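Local coordinates for SAP-like pentraxin (Limulus polyphemus, PDB 3FLP), which is a calcium-binding lectin of the pentraxin family that assembles into doubly stacked seven-membered rings and probably recognises sugar-bearing ligands, at residues A54-F62 against G131-T139. Numbering follows the deposited sequence.
Sequences ATSNQDNQF and GHQISAGGT. With CA (calcium ion), chain O.
Ala-54 and Thr-139 form an antiparallel, hydrogen-bonded pair that joins strands 48-55 and 139-142 in one of the two sheets of the pentraxin jelly roll. Thr-139 N gives an almost straight bond to Ala-54 O (2.8 Å, 176° at the hydrogen), and Ala-54 N answers to Thr-139 O at 3.0 Å. A water bridges the two chains beside this pair, donating to Ala-54 O and Gly-137 O and accepting from Thr-139 OG1. Gly-138 CA lies 3.5 Å from Ala-54 O in a CA-H...O contact, while Gly-137 has a positive phi at which a CB would be jammed against the carbonyl O of the residue before, so glycine suits the place.

Beyond the pair, the chain turns between strands 48-55 and 60-68, and Gln-61 becomes the polar link. Its chain bends at chi2 (-78°), which brings the amide between His-132 and Ser-135. Gln-61 OE1 accepts a hydrogen bond from His-132 NE2 at 3.0 Å, lying in the imidazole plane at the ring edge, with the donor in the plane of the amide carbonyl; the two flat groups are nevertheless turned 34° apart. The amide's NE2 donates to Thr-55 OG1, which in turn donates to Asn-57 OD1 from above its carbonyl plane. An amide suits this buried place because it can accept and donate at once.

Apolar contacts fill in around these polar bonds. Ile-134 CG2 slides alongside the Gln-61 amide, its CD1 meets Phe-62 CB, and Thr-55 CG2 packs on Gly-138 CA at 3.8 Å. Phe-62 itself reaches Leu-34 and Val-36 of the other sheet.

The same turn carries two of the five residues of a calcium site, which Glu-145, Gln-146 and Asp-147 complete: Asp-59 OD2 and Asn-60 OD1 bind the calcium ion, the latter at 2.3 Å, while Asn-60 ND2 donates to a water that is itself a calcium ligand.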
# COMPACT_ATOMS: atom_id res chain seq x y z
N ALA A 54 -38.93 29.69 19.88
CA ALA A 54 -39.95 30.15 20.80
C ALA A 54 -40.38 29.13 21.84
O ALA A 54 -40.44 27.93 21.55
CB ALA A 54 -41.17 30.61 20.01
N THR A 55 -40.68 29.61 23.05
CA THR A 55 -41.17 28.76 24.13
C THR A 55 -42.58 29.25 24.45
O THR A 55 -43.00 30.31 23.98
CB THR A 55 -40.30 28.86 25.41
OG1 THR A 55 -40.15 30.24 25.79
CG2 THR A 55 -38.93 28.24 25.17
N SER A 56 -43.33 28.49 25.25
CA SER A 56 -44.70 28.87 25.58
C SER A 56 -44.85 30.28 26.16
O SER A 56 -45.78 31.00 25.82
CB SER A 56 -45.31 27.85 26.56
OG SER A 56 -44.54 27.78 27.75
N ASN A 57 -43.91 30.67 27.01
CA ASN A 57 -43.92 31.98 27.66
C ASN A 57 -43.14 33.07 26.93
O ASN A 57 -43.20 34.24 27.32
CB ASN A 57 -43.32 31.84 29.05
CG ASN A 57 -41.88 31.32 29.00
OD1 ASN A 57 -41.62 30.22 28.50
ND2 ASN A 57 -40.93 32.12 29.50
N GLN A 58 -42.40 32.70 25.89
CA GLN A 58 -41.58 33.67 25.17
C GLN A 58 -41.40 33.30 23.71
O GLN A 58 -40.56 32.46 23.37
CB GLN A 58 -40.20 33.77 25.85
CG GLN A 58 -39.20 34.72 25.19
CD GLN A 58 -39.77 36.11 24.97
OE1 GLN A 58 -40.39 36.38 23.95
NE2 GLN A 58 -39.57 36.99 25.94
N ASP A 59 -42.18 33.92 22.84
CA ASP A 59 -42.09 33.63 21.41
C ASP A 59 -40.80 34.13 20.77
O ASP A 59 -40.45 33.72 19.67
CB ASP A 59 -43.31 34.20 20.67
CG ASP A 59 -43.41 35.73 20.75
OD1 ASP A 59 -43.36 36.28 21.87
OD2 ASP A 59 -43.56 36.37 19.69
N ASN A 60 -40.09 35.01 21.48
CA ASN A 60 -38.85 35.58 20.98
C ASN A 60 -37.62 35.21 21.81
O ASN A 60 -36.85 36.08 22.23
CB ASN A 60 -39.00 37.11 20.90
CG ASN A 60 -40.02 37.55 19.85
OD1 ASN A 60 -40.86 36.76 19.41
ND2 ASN A 60 -39.95 38.82 19.45
N GLN A 61 -37.42 33.92 22.04
CA GLN A 61 -36.28 33.45 22.82
C GLN A 61 -34.94 33.71 22.12
O GLN A 61 -33.99 34.20 22.72
CB GLN A 61 -36.42 31.95 23.11
CG GLN A 61 -37.36 31.62 24.26
CD GLN A 61 -36.72 31.86 25.62
OE1 GLN A 61 -35.66 32.48 25.73
NE2 GLN A 61 -37.36 31.36 26.67
N PHE A 62 -34.89 33.41 20.83
CA PHE A 62 -33.67 33.60 20.05
C PHE A 62 -34.06 33.74 18.59
O PHE A 62 -34.69 32.85 18.03
CB PHE A 62 -32.77 32.39 20.27
CG PHE A 62 -31.40 32.54 19.70
CD1 PHE A 62 -31.17 32.33 18.35
CD2 PHE A 62 -30.33 32.88 20.52
CE1 PHE A 62 -29.89 32.45 17.82
CE2 PHE A 62 -29.05 33.00 20.00
CZ PHE A 62 -28.84 32.79 18.65
N GLY A 131 -26.59 36.84 31.10
CA GLY A 131 -27.18 36.16 32.24
C GLY A 131 -28.44 35.40 31.87
O GLY A 131 -29.05 34.74 32.71
N HIS A 132 -28.84 35.48 30.60
CA HIS A 132 -30.05 34.78 30.18
C HIS A 132 -29.78 33.34 29.76
O HIS A 132 -28.79 33.05 29.10
CB HIS A 132 -30.72 35.50 29.01
CG HIS A 132 -31.97 34.82 28.53
ND1 HIS A 132 -33.13 34.79 29.27
CD2 HIS A 132 -32.22 34.13 27.40
CE1 HIS A 132 -34.05 34.11 28.61
NE2 HIS A 132 -33.52 33.69 27.47
N GLN A 133 -30.69 32.46 30.15
CA GLN A 133 -30.62 31.05 29.79
C GLN A 133 -31.93 30.73 29.08
O GLN A 133 -33.01 30.91 29.65
CB GLN A 133 -30.51 30.17 31.03
CG GLN A 133 -29.16 30.22 31.71
CD GLN A 133 -29.07 29.24 32.87
OE1 GLN A 133 -29.41 28.06 32.72
NE2 GLN A 133 -28.62 29.72 34.03
N ILE A 134 -31.84 30.27 27.84
CA ILE A 134 -33.04 29.92 27.10
C ILE A 134 -33.65 28.69 27.76
O ILE A 134 -33.02 27.64 27.84
CB ILE A 134 -32.70 29.64 25.62
CG1 ILE A 134 -32.11 30.90 24.98
CG2 ILE A 134 -33.96 29.20 24.86
CD1 ILE A 134 -31.58 30.70 23.59
N SER A 135 -34.88 28.83 28.24
CA SER A 135 -35.55 27.72 28.90
C SER A 135 -35.76 26.54 27.95
O SER A 135 -35.89 26.71 26.74
CB SER A 135 -36.88 28.19 29.49
OG SER A 135 -37.48 29.16 28.66
N ALA A 136 -35.78 25.34 28.53
CA ALA A 136 -35.95 24.10 27.78
C ALA A 136 -37.27 24.04 27.03
O ALA A 136 -38.27 24.62 27.46
CB ALA A 136 -35.86 22.92 28.74
N GLY A 137 -37.27 23.33 25.91
CA GLY A 137 -38.50 23.17 25.14
C GLY A 137 -38.73 24.16 24.02
O GLY A 137 -39.86 24.31 23.56
N GLY A 138 -37.68 24.84 23.57
CA GLY A 138 -37.84 25.80 22.49
C GLY A 138 -38.12 25.17 21.14
O GLY A 138 -37.45 24.21 20.75
N THR A 139 -39.12 25.70 20.44
CA THR A 139 -39.50 25.21 19.12
C THR A 139 -38.80 26.06 18.07
O THR A 139 -38.87 27.29 18.11
CB THR A 139 -41.04 25.33 18.89
OG1 THR A 139 -41.73 24.45 19.78
CG2 THR A 139 -41.41 24.97 17.47
CA CA O . -42.41 36.95 17.66
O HOH W 1 -41.85 25.17 22.18
O HOH W 2 -42.29 39.29 17.54